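Local coordinates for protein acetaldehyde dehydrogenase (Acetylating) (Geobacillus thermoglucosidasius, PDB 5J78) that probably catalyses the reversible NAD-dependent conversion of acetaldehyde and coenzyme A to acetyl-CoA, as an acetylating aldehyde dehydrogenase, at residues 122-127 and 465-470; 298-303 and 345-350; 306-311 and 335-340. All coordinates share one frame; numbering follows the deposited sequence. Where two conformers were deposited one is given.

Interaction 1 (122-127 and 465-470)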
loop_
_atom_site.group_PDB
_atom_site.type_symbol
_atom_site.label_atom_id
_atom_site.label_comp_id
_atom_site.label_asym_id
_atom_site.label_seq_id
_atom_site.Cartn_x
_atom_site.Cartn_y
_atom_site.Cartn_z
ATOM N N ASN A 122 45.028 -6.941 19.662
ATOM C CA ASN A 122 44.208 -5.832 19.175
ATOM C C ASN A 122 43.414 -5.142 20.289
ATOM O O ASN A 122 42.789 -4.123 20.053
ATOM C CB ASN A 122 43.248 -6.333 18.086
ATOM C CG ASN A 122 43.979 -6.774 16.839
ATOM O OD1 ASN A 122 44.979 -6.168 16.454
ATOM N ND2 ASN A 122 43.502 -7.844 16.211
ATOM N N ARG A 123 43.444 -5.727 21.483
ATOM C CA ARG A 123 42.720 -5.232 22.669
ATOM C C ARG A 123 41.209 -5.085 22.413
ATOM O O ARG A 123 40.636 -4.004 22.556
ATOM C CB ARG A 123 43.325 -3.906 23.149
ATOM C CG ARG A 123 44.803 -4.008 23.538
ATOM C CD ARG A 123 45.262 -2.823 24.390
ATOM N NE ARG A 123 44.826 -2.961 25.776
ATOM C CZ ARG A 123 44.994 -2.031 26.713
ATOM N NH1 ARG A 123 45.583 -0.877 26.426
ATOM N NH2 ARG A 123 44.558 -2.243 27.941
ATOM N N VAL A 124 40.583 -6.214 22.076
ATOM C CA VAL A 124 39.172 -6.303 21.724
ATOM C C VAL A 124 38.597 -7.588 22.309
ATOM O O VAL A 124 39.156 -8.667 22.074
ATOM C CB VAL A 124 38.939 -6.337 20.182
ATOM C CG1 VAL A 124 37.440 -6.588 19.849
ATOM C CG2 VAL A 124 39.429 -5.078 19.524
ATOM N N TRP A 125 37.507 -7.473 23.069
ATOM C CA TRP A 125 36.721 -8.638 23.495
ATOM C C TRP A 125 35.484 -8.733 22.602
ATOM O O TRP A 125 34.842 -7.713 22.309
ATOM C CB TRP A 125 36.249 -8.537 24.954
ATOM C CG TRP A 125 37.271 -8.183 25.948
ATOM C CD1 TRP A 125 38.621 -8.352 25.843
ATOM C CD2 TRP A 125 37.034 -7.584 27.227
ATOM N NE1 TRP A 125 39.236 -7.897 26.978
ATOM C CE2 TRP A 125 38.289 -7.420 27.845
ATOM C CE3 TRP A 125 35.883 -7.172 27.910
ATOM C CZ2 TRP A 125 38.429 -6.864 29.115
ATOM C CZ3 TRP A 125 36.019 -6.620 29.176
ATOM C CH2 TRP A 125 37.282 -6.470 29.764
ATOM N N GLU A 126 35.143 -9.946 22.191
ATOM C CA GLU A 126 33.888 -10.207 21.490
ATOM C C GLU A 126 32.864 -10.811 22.430
ATOM O O GLU A 126 33.143 -11.805 23.111
ATOM C CB GLU A 126 34.106 -11.147 20.319
ATOM C CG GLU A 126 35.086 -10.684 19.286
ATOM C CD GLU A 126 35.142 -11.667 18.100
ATOM O OE1 GLU A 126 34.550 -12.762 18.209
ATOM O OE2 GLU A 126 35.761 -11.346 17.069
ATOM N N ILE A 127 31.688 -10.193 22.474
ATOM C CA ILE A 127 30.584 -10.666 23.294
ATOM C C ILE A 127 29.492 -11.191 22.363
ATOM O O ILE A 127 29.115 -10.508 21.406
ATOM C CB ILE A 127 29.998 -9.560 24.176
ATOM C CG1 ILE A 127 31.064 -8.952 25.090
ATOM C CG2 ILE A 127 28.850 -10.088 25.017
ATOM C CD1 ILE A 127 30.607 -7.624 25.684
ATOM N N ARG A 465 31.589 -5.662 20.287
ATOM C CA ARG A 465 33.042 -5.577 20.458
ATOM C C ARG A 465 33.419 -4.539 21.511
ATOM O O ARG A 465 33.115 -3.353 21.378
ATOM C CB ARG A 465 33.700 -5.282 19.111
ATOM C CG ARG A 465 33.421 -6.406 18.100
ATOM C CD ARG A 465 33.753 -6.029 16.687
ATOM N NE ARG A 465 33.780 -7.198 15.795
ATOM C CZ ARG A 465 32.758 -7.599 15.036
ATOM N NH1 ARG A 465 31.600 -6.948 15.045
ATOM N NH2 ARG A 465 32.891 -8.665 14.257
ATOM N N VAL A 466 34.029 -5.017 22.589
ATOM C CA VAL A 466 34.600 -4.156 23.614
ATOM C C VAL A 466 36.024 -3.811 23.199
ATOM O O VAL A 466 36.885 -4.688 23.164
ATOM C CB VAL A 466 34.610 -4.838 24.981
ATOM C CG1 VAL A 466 35.147 -3.876 26.059
ATOM C CG2 VAL A 466 33.197 -5.357 25.341
ATOM N N ALA A 467 36.280 -2.547 22.883
ATOM C CA ALA A 467 37.535 -2.188 22.224
ATOM C C ALA A 467 38.218 -1.026 22.896
ATOM O O ALA A 467 37.608 0.018 23.126
ATOM C CB ALA A 467 37.279 -1.870 20.746
ATOM N N PHE A 468 39.499 -1.202 23.203
ATOM C CA PHE A 468 40.213 -0.237 24.032
ATOM C C PHE A 468 40.953 0.759 23.154
ATOM O O PHE A 468 41.402 0.432 22.053
ATOM C CB PHE A 468 41.216 -0.937 24.961
ATOM C CG PHE A 468 40.588 -1.743 26.062
ATOM C CD1 PHE A 468 39.935 -2.944 25.787
ATOM C CD2 PHE A 468 40.695 -1.325 27.386
ATOM C CE1 PHE A 468 39.366 -3.704 26.813
ATOM C CE2 PHE A 468 40.136 -2.079 28.423
ATOM C CZ PHE A 468 39.472 -3.279 28.130
ATOM N N GLY A 469 41.099 1.973 23.646
ATOM C CA GLY A 469 41.959 2.947 22.985
ATOM C C GLY A 469 43.378 2.435 22.771
ATOM O O GLY A 469 44.051 2.040 23.720
ATOM N N VAL A 470 43.827 2.431 21.515
ATOM C CA VAL A 470 45.176 1.988 21.178
ATOM C C VAL A 470 45.898 2.982 20.250
ATOM O O VAL A 470 47.052 2.785 19.913
ATOM C CB VAL A 470 45.172 0.588 20.467
ATOM C CG1 VAL A 470 44.563 -0.483 21.346
ATOM C CG2 VAL A 470 44.416 0.645 19.162
HETATM O O HOH W 1 41.120 -1.696 20.294
HETATM O O HOH W 2 46.582 0.524 24.420
HETATM O O HOH W 3 36.152 -8.890 16.306
#
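Phe-468 turns the edge of its ring to the face of Trp-125, an edge-to-face pair with ring centroids 5.5 Å apart and planes at 65°. Phe-468 CZ comes 3.9 Å from Trp-125 CZ2. With CG beside the backbone N (chi1 -70°), the phenylalanine also lies under one face of the Arg-123 guanidinium, whose plane is 10° from that of the ring; Arg-123 NH2 is 4.0 Å from Phe-468 CD2. A bend at chi3 brings the arginine there and lays its CD along Val-470 CG1. Without the ring, as with an alanine here, the indole would probably lose its edge partner and one face of the guanidinium its flat neighbour. Val-466 sends CG1 toward Trp-125 CE3 and CG2 into a tight contact with Ile-127 CD1, 3.5 Å away. On the opposite face, Val-124 CG2 meets Ala-467 CB, and one water joins Glu-126 OE2 to Arg-465 NE. Trp-125 and Val-466 exchange two backbone hydrogen bonds, and Phe-468 N donates to Arg-123 O. Arg-465 pairs with Asp-453 of the second subunit, and a strand of that subunit pairs in parallel with 465-468, continuing the sheet: an antiparallel strand pair in the oligomerisation arm of the aldehyde dehydrogenase fold.

Interaction 2 (298-303 and 345-350)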
loop_
_atom_site.group_PDB
_atom_site.type_symbol
_atom_site.label_atom_id
_atom_site.label_comp_id
_atom_site.label_asym_id
_atom_site.label_seq_id
_atom_site.Cartn_x
_atom_site.Cartn_y
_atom_site.Cartn_z
ATOM N N ALA A 298 16.295 -46.237 -13.530
ATOM C CA ALA A 298 15.738 -45.125 -14.307
ATOM C C ALA A 298 14.903 -45.633 -15.476
ATOM O O ALA A 298 15.299 -46.576 -16.147
ATOM C CB ALA A 298 16.848 -44.215 -14.834
ATOM N N TYR A 299 13.775 -44.971 -15.720
ATOM C CA TYR A 299 12.942 -45.202 -16.887
ATOM C C TYR A 299 12.995 -44.027 -17.869
ATOM O O TYR A 299 12.490 -42.938 -17.580
ATOM C CB TYR A 299 11.492 -45.442 -16.447
ATOM C CG TYR A 299 10.567 -45.860 -17.565
ATOM C CD1 TYR A 299 9.891 -44.912 -18.324
ATOM C CD2 TYR A 299 10.356 -47.203 -17.855
ATOM C CE1 TYR A 299 9.028 -45.290 -19.365
ATOM C CE2 TYR A 299 9.492 -47.598 -18.897
ATOM C CZ TYR A 299 8.832 -46.634 -19.644
ATOM O OH TYR A 299 7.978 -47.003 -20.674
ATOM N N PHE A 300 13.601 -44.247 -19.030
ATOM C CA PHE A 300 13.679 -43.217 -20.066
ATOM C C PHE A 300 12.394 -43.125 -20.878
ATOM O O PHE A 300 12.006 -44.080 -21.561
ATOM C CB PHE A 300 14.850 -43.486 -21.008
ATOM C CG PHE A 300 16.171 -43.100 -20.444
ATOM C CD1 PHE A 300 16.786 -43.885 -19.488
ATOM C CD2 PHE A 300 16.810 -41.944 -20.872
ATOM C CE1 PHE A 300 18.006 -43.528 -18.963
ATOM C CE2 PHE A 300 18.035 -41.581 -20.360
ATOM C CZ PHE A 300 18.637 -42.367 -19.405
ATOM N N LEU A 301 11.753 -41.962 -20.806
ATOM C CA LEU A 301 10.502 -41.710 -21.511
ATOM C C LEU A 301 10.727 -41.586 -23.012
ATOM O O LEU A 301 11.712 -40.995 -23.433
ATOM C CB LEU A 301 9.848 -40.420 -21.005
ATOM C CG LEU A 301 9.562 -40.281 -19.514
ATOM C CD1 LEU A 301 9.128 -38.852 -19.200
ATOM C CD2 LEU A 301 8.495 -41.274 -19.069
ATOM N N ASN A 302 9.814 -42.125 -23.820
ATOM C CA ASN A 302 9.877 -41.897 -25.262
ATOM C C ASN A 302 9.119 -40.610 -25.549
ATOM O O ASN A 302 8.580 -39.993 -24.625
ATOM C CB ASN A 302 9.321 -43.090 -26.057
ATOM C CG ASN A 302 7.897 -43.447 -25.688
ATOM O OD1 ASN A 302 7.060 -42.580 -25.421
ATOM N ND2 ASN A 302 7.610 -44.748 -25.674
ATOM N N GLU A 303 9.064 -40.229 -26.821
ATOM C CA GLU A 303 8.534 -38.926 -27.212
ATOM C C GLU A 303 7.062 -38.763 -26.809
ATOM O O GLU A 303 6.662 -37.705 -26.336
ATOM C CB GLU A 303 8.694 -38.712 -28.725
ATOM C CG GLU A 303 10.033 -39.182 -29.336
ATOM C CD GLU A 303 11.260 -38.467 -28.796
ATOM O OE1 GLU A 303 11.113 -37.448 -28.085
ATOM O OE2 GLU A 303 12.383 -38.930 -29.095
ATOM N N LEU A 345 13.099 -43.607 -10.932
ATOM C CA LEU A 345 13.011 -42.243 -11.425
ATOM C C LEU A 345 12.753 -42.265 -12.909
ATOM O O LEU A 345 13.153 -43.196 -13.608
ATOM C CB LEU A 345 14.289 -41.451 -11.111
ATOM C CG LEU A 345 15.588 -41.822 -11.834
ATOM C CD1 LEU A 345 16.660 -40.761 -11.610
ATOM C CD2 LEU A 345 16.092 -43.166 -11.364
ATOM N N LEU A 346 12.045 -41.238 -13.358
ATOM C CA LEU A 346 11.821 -40.950 -14.757
ATOM C C LEU A 346 12.871 -40.011 -15.298
ATOM O O LEU A 346 13.188 -39.008 -14.661
ATOM C CB LEU A 346 10.446 -40.303 -14.938
ATOM C CG LEU A 346 9.269 -41.035 -14.310
ATOM C CD1 LEU A 346 7.955 -40.314 -14.661
ATOM C CD2 LEU A 346 9.237 -42.494 -14.799
ATOM N N VAL A 347 13.373 -40.322 -16.487
ATOM C CA VAL A 347 14.365 -39.507 -17.173
ATOM C C VAL A 347 13.853 -39.140 -18.566
ATOM O O VAL A 347 13.162 -39.928 -19.217
ATOM C CB VAL A 347 15.708 -40.232 -17.301
ATOM C CG1 VAL A 347 16.720 -39.348 -18.031
ATOM C CG2 VAL A 347 16.223 -40.658 -15.938
ATOM N N ALA A 348 14.191 -37.936 -19.012
ATOM C CA ALA A 348 13.731 -37.418 -20.300
ATOM C C ALA A 348 14.838 -36.658 -20.994
ATOM O O ALA A 348 15.305 -35.614 -20.506
ATOM C CB ALA A 348 12.517 -36.510 -20.125
ATOM N N GLU A 349 15.239 -37.174 -22.149
ATOM C CA GLU A 349 16.269 -36.549 -22.958
ATOM C C GLU A 349 15.723 -35.234 -23.469
ATOM O O GLU A 349 14.572 -35.154 -23.884
ATOM C CB GLU A 349 16.691 -37.471 -24.097
ATOM C CG GLU A 349 17.900 -36.994 -24.872
ATOM C CD GLU A 349 18.500 -38.089 -25.737
ATOM O OE1 GLU A 349 18.380 -39.281 -25.371
ATOM O OE2 GLU A 349 19.096 -37.757 -26.783
ATOM N N GLU A 350 16.536 -34.185 -23.385
ATOM C CA GLU A 350 16.056 -32.841 -23.675
ATOM C C GLU A 350 17.173 -32.057 -24.320
ATOM O O GLU A 350 18.349 -32.402 -24.149
ATOM C CB GLU A 350 15.567 -32.174 -22.383
ATOM C CG GLU A 350 14.541 -31.057 -22.570
ATOM C CD GLU A 350 13.169 -31.561 -23.035
ATOM O OE1 GLU A 350 12.992 -32.789 -23.258
ATOM O OE2 GLU A 350 12.258 -30.715 -23.170
#
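Phe-300 and Val-347 lie side by side on neighbouring parallel strands, with the valine over one face of the phenylalanine ring. Val-347 CG1 stands 3.9 Å from the Phe-300 ring centroid and 29° off its normal, a CH-pi contact. The methyl is placed there because CG1 is anti to the backbone N (chi1 180°), which leaves CG2 to reach back to Ala-298 CB at 3.8 Å. Ala-298 CB is also met by Leu-345 CD2, roughly at right angles to the valine methyl. On the opposite face, Leu-346 CD2 approaches Tyr-299 CB, while the phenol leads away from the strand 345-349. Leu-301 rests its CG on Val-347 O, 3.6 Å away, and extends CD1 toward Ala-348 CB.

Three nearly straight hydrogen bonds fix this register. Tyr-299 N donates to Leu-345 O at 2.8 Å and Leu-301 N to Val-347 O at 2.9 Å, both almost in line with their carbonyls. Between them Val-347 N reaches Tyr-299 O from 42° out of the carbonyl plane.

Further out, Leu-293 of helix 286-295 packs on Ala-298 and Phe-300, and Phe-370 of strand 367-373 backs Val-347. On the side of Tyr-299 and Leu-346, the tyrosine hydroxyl is hydrogen-bonded to Glu-305, and helix 303-313 places Val-309 against Leu-301. Asn-302 caps the start of that helix. Strand 298-300 is outermost within this chain, and helices pack on both faces of the sheet: the edge of a parallel alpha/beta sheet in what is, by the family fold, probably the catalytic domain of an aldehyde dehydrogenase.

Interaction 3 (306-311 and 335-340)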
loop_
_atom_site.group_PDB
_atom_site.type_symbol
_atom_site.label_atom_id
_atom_site.label_comp_id
_atom_site.label_asym_id
_atom_site.label_seq_id
_atom_site.Cartn_x
_atom_site.Cartn_y
_atom_site.Cartn_z
ATOM N N LYS A 306 7.027 -38.521 -22.981
ATOM C CA LYS A 306 7.528 -37.202 -22.572
ATOM C C LYS A 306 6.401 -36.177 -22.571
ATOM O O LYS A 306 6.188 -35.436 -21.599
ATOM C CB LYS A 306 8.646 -36.721 -23.505
ATOM C CG LYS A 306 10.056 -37.028 -23.045
ATOM C CD LYS A 306 11.097 -36.607 -24.104
ATOM C CE LYS A 306 11.837 -37.821 -24.678
ATOM N NZ LYS A 306 12.876 -37.474 -25.694
ATOM N N GLN A 307 5.665 -36.149 -23.672
ATOM C CA GLN A 307 4.646 -35.137 -23.855
ATOM C C GLN A 307 3.511 -35.336 -22.867
ATOM O O GLN A 307 2.971 -34.363 -22.346
ATOM C CB GLN A 307 4.145 -35.149 -25.302
ATOM C CG GLN A 307 5.231 -34.752 -26.335
ATOM C CD GLN A 307 6.196 -33.641 -25.844
ATOM O OE1 GLN A 307 5.769 -32.612 -25.312
ATOM N NE2 GLN A 307 7.501 -33.858 -26.029
ATOM N N LYS A 308 3.174 -36.583 -22.559
ATOM C CA LYS A 308 2.152 -36.826 -21.547
ATOM C C LYS A 308 2.622 -36.357 -20.170
ATOM O O LYS A 308 1.869 -35.702 -19.444
ATOM C CB LYS A 308 1.775 -38.307 -21.500
ATOM C CG LYS A 308 0.868 -38.726 -22.660
ATOM C CD LYS A 308 0.513 -40.211 -22.613
ATOM C CE LYS A 308 -0.323 -40.624 -23.813
ATOM N NZ LYS A 308 -1.744 -40.188 -23.685
ATOM N N VAL A 309 3.858 -36.688 -19.806
ATOM C CA VAL A 309 4.374 -36.272 -18.507
ATOM C C VAL A 309 4.481 -34.727 -18.463
ATOM O O VAL A 309 4.095 -34.109 -17.473
ATOM C CB VAL A 309 5.732 -36.932 -18.203
ATOM C CG1 VAL A 309 6.369 -36.343 -16.912
ATOM C CG2 VAL A 309 5.555 -38.420 -18.049
ATOM N N ALA A 310 4.953 -34.115 -19.551
ATOM C CA ALA A 310 5.191 -32.675 -19.579
ATOM C C ALA A 310 3.924 -31.909 -19.319
ATOM O O ALA A 310 3.965 -30.776 -18.842
ATOM C CB ALA A 310 5.783 -32.239 -20.896
ATOM N N SER A 311 2.798 -32.538 -19.620
ATOM C CA SER A 311 1.499 -31.891 -19.509
ATOM C C SER A 311 1.057 -31.706 -18.073
ATOM O O SER A 311 0.227 -30.845 -17.781
ATOM C CB SER A 311 0.450 -32.710 -20.262
ATOM O OG SER A 311 0.896 -32.961 -21.576
ATOM N N ALA A 335 -0.062 -38.994 -15.425
ATOM C CA ALA A 335 0.176 -38.630 -16.811
ATOM C C ALA A 335 -0.476 -39.651 -17.738
ATOM O O ALA A 335 -0.462 -39.471 -18.950
ATOM C CB ALA A 335 1.674 -38.522 -17.099
ATOM N N GLY A 336 -1.045 -40.717 -17.170
ATOM C CA GLY A 336 -1.699 -41.747 -17.965
ATOM C C GLY A 336 -0.770 -42.579 -18.825
ATOM O O GLY A 336 -1.090 -42.919 -19.972
ATOM N N ILE A 337 0.385 -42.921 -18.267
ATOM C CA ILE A 337 1.312 -43.830 -18.922
ATOM C C ILE A 337 1.516 -44.946 -17.922
ATOM O O ILE A 337 1.168 -44.785 -16.756
ATOM C CB ILE A 337 2.653 -43.138 -19.303
ATOM C CG1 ILE A 337 3.549 -42.934 -18.072
ATOM C CG2 ILE A 337 2.388 -41.787 -20.004
ATOM C CD1 ILE A 337 4.913 -42.322 -18.396
ATOM N N GLU A 338 2.068 -46.078 -18.347
ATOM C CA GLU A 338 2.360 -47.136 -17.382
ATOM C C GLU A 338 3.830 -47.520 -17.424
ATOM O O GLU A 338 4.465 -47.529 -18.487
ATOM C CB GLU A 338 1.457 -48.357 -17.610
ATOM C CG GLU A 338 1.704 -49.149 -18.858
ATOM C CD GLU A 338 1.102 -50.548 -18.764
ATOM O OE1 GLU A 338 -0.145 -50.654 -18.815
ATOM O OE2 GLU A 338 1.869 -51.531 -18.621
ATOM N N ILE A 339 4.349 -47.833 -16.241
ATOM C CA ILE A 339 5.773 -48.068 -16.033
ATOM C C ILE A 339 5.937 -49.226 -15.079
ATOM O O ILE A 339 5.043 -49.501 -14.283
ATOM C CB ILE A 339 6.524 -46.821 -15.434
ATOM C CG1 ILE A 339 5.967 -46.459 -14.058
ATOM C CG2 ILE A 339 6.428 -45.636 -16.362
ATOM C CD1 ILE A 339 6.847 -45.488 -13.287
ATOM N N PRO A 340 7.091 -49.896 -15.134
ATOM C CA PRO A 340 7.349 -50.988 -14.191
ATOM C C PRO A 340 7.325 -50.533 -12.737
ATOM O O PRO A 340 7.637 -49.383 -12.415
ATOM C CB PRO A 340 8.749 -51.478 -14.587
ATOM C CG PRO A 340 8.926 -51.062 -16.003
ATOM C CD PRO A 340 8.131 -49.788 -16.170
#
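Apolar contacts between Val-309, Ala-335 and Ile-337 make up the inner part of this meeting of helix and loop. Ala-335 CB points into the helix flank, where it lies 3.8 Å from Val-309 CA and 3.7 Å from Lys-308 O. Val-309 CG2 touches both Ala-335 CB and Ile-337 CD1, each 4.0 Å away. Ile-337 has CG1 between its backbone N and carbonyl carbon (chi1 76°), which directs CD1 to the valine and leaves CG2 for the lysine.

That second branch carries the contact nearer the surface. The side chains of Lys-308 and Ile-337 run antiparallel alongside one another, and Lys-308 CD comes 3.6 Å from Ile-337 CG2. The chain of Lys-308 is extended until it bends at chi4, so its methylene groups do the packing.

Gly-336 makes the turn between these partners: its left-handed backbone ends helix 328-335 in a Schellman motif. The chain then leaves toward strand 345-349, with Ala-335 and Ile-337 both directed at helix 303-313.

Where polar backbone atoms come into play, they meet carbon: Lys-308 CB sits 3.6 Å from Ala-335 O, and no hydrogen bond joins the two segments. Beyond them, Leu-301 packs on Ile-337, and Phe-359 touches Val-309.

Interactions 2 and 3 are neighbours, their centres about 10 Å apart, and touch directly, for instance through Tyr-299 and Pro-340. Interaction 1 lies on the opposite side of the chain's centre, its own centre about 61 Å and about 65 Å from theirs. Along the chain, interaction 3 falls within the loop closed by interaction 2, and both within the long loop closed by interaction 1. Strand 298-300 runs on into helix 303-313, while the loop after helix 328-335 leads to strand 345-349. Interaction 1 belongs to another, mixed sheet and serves the subunit interface; interactions 2 and 3 build the parallel-sheet edge of one chain and touch no other chain of the assembly.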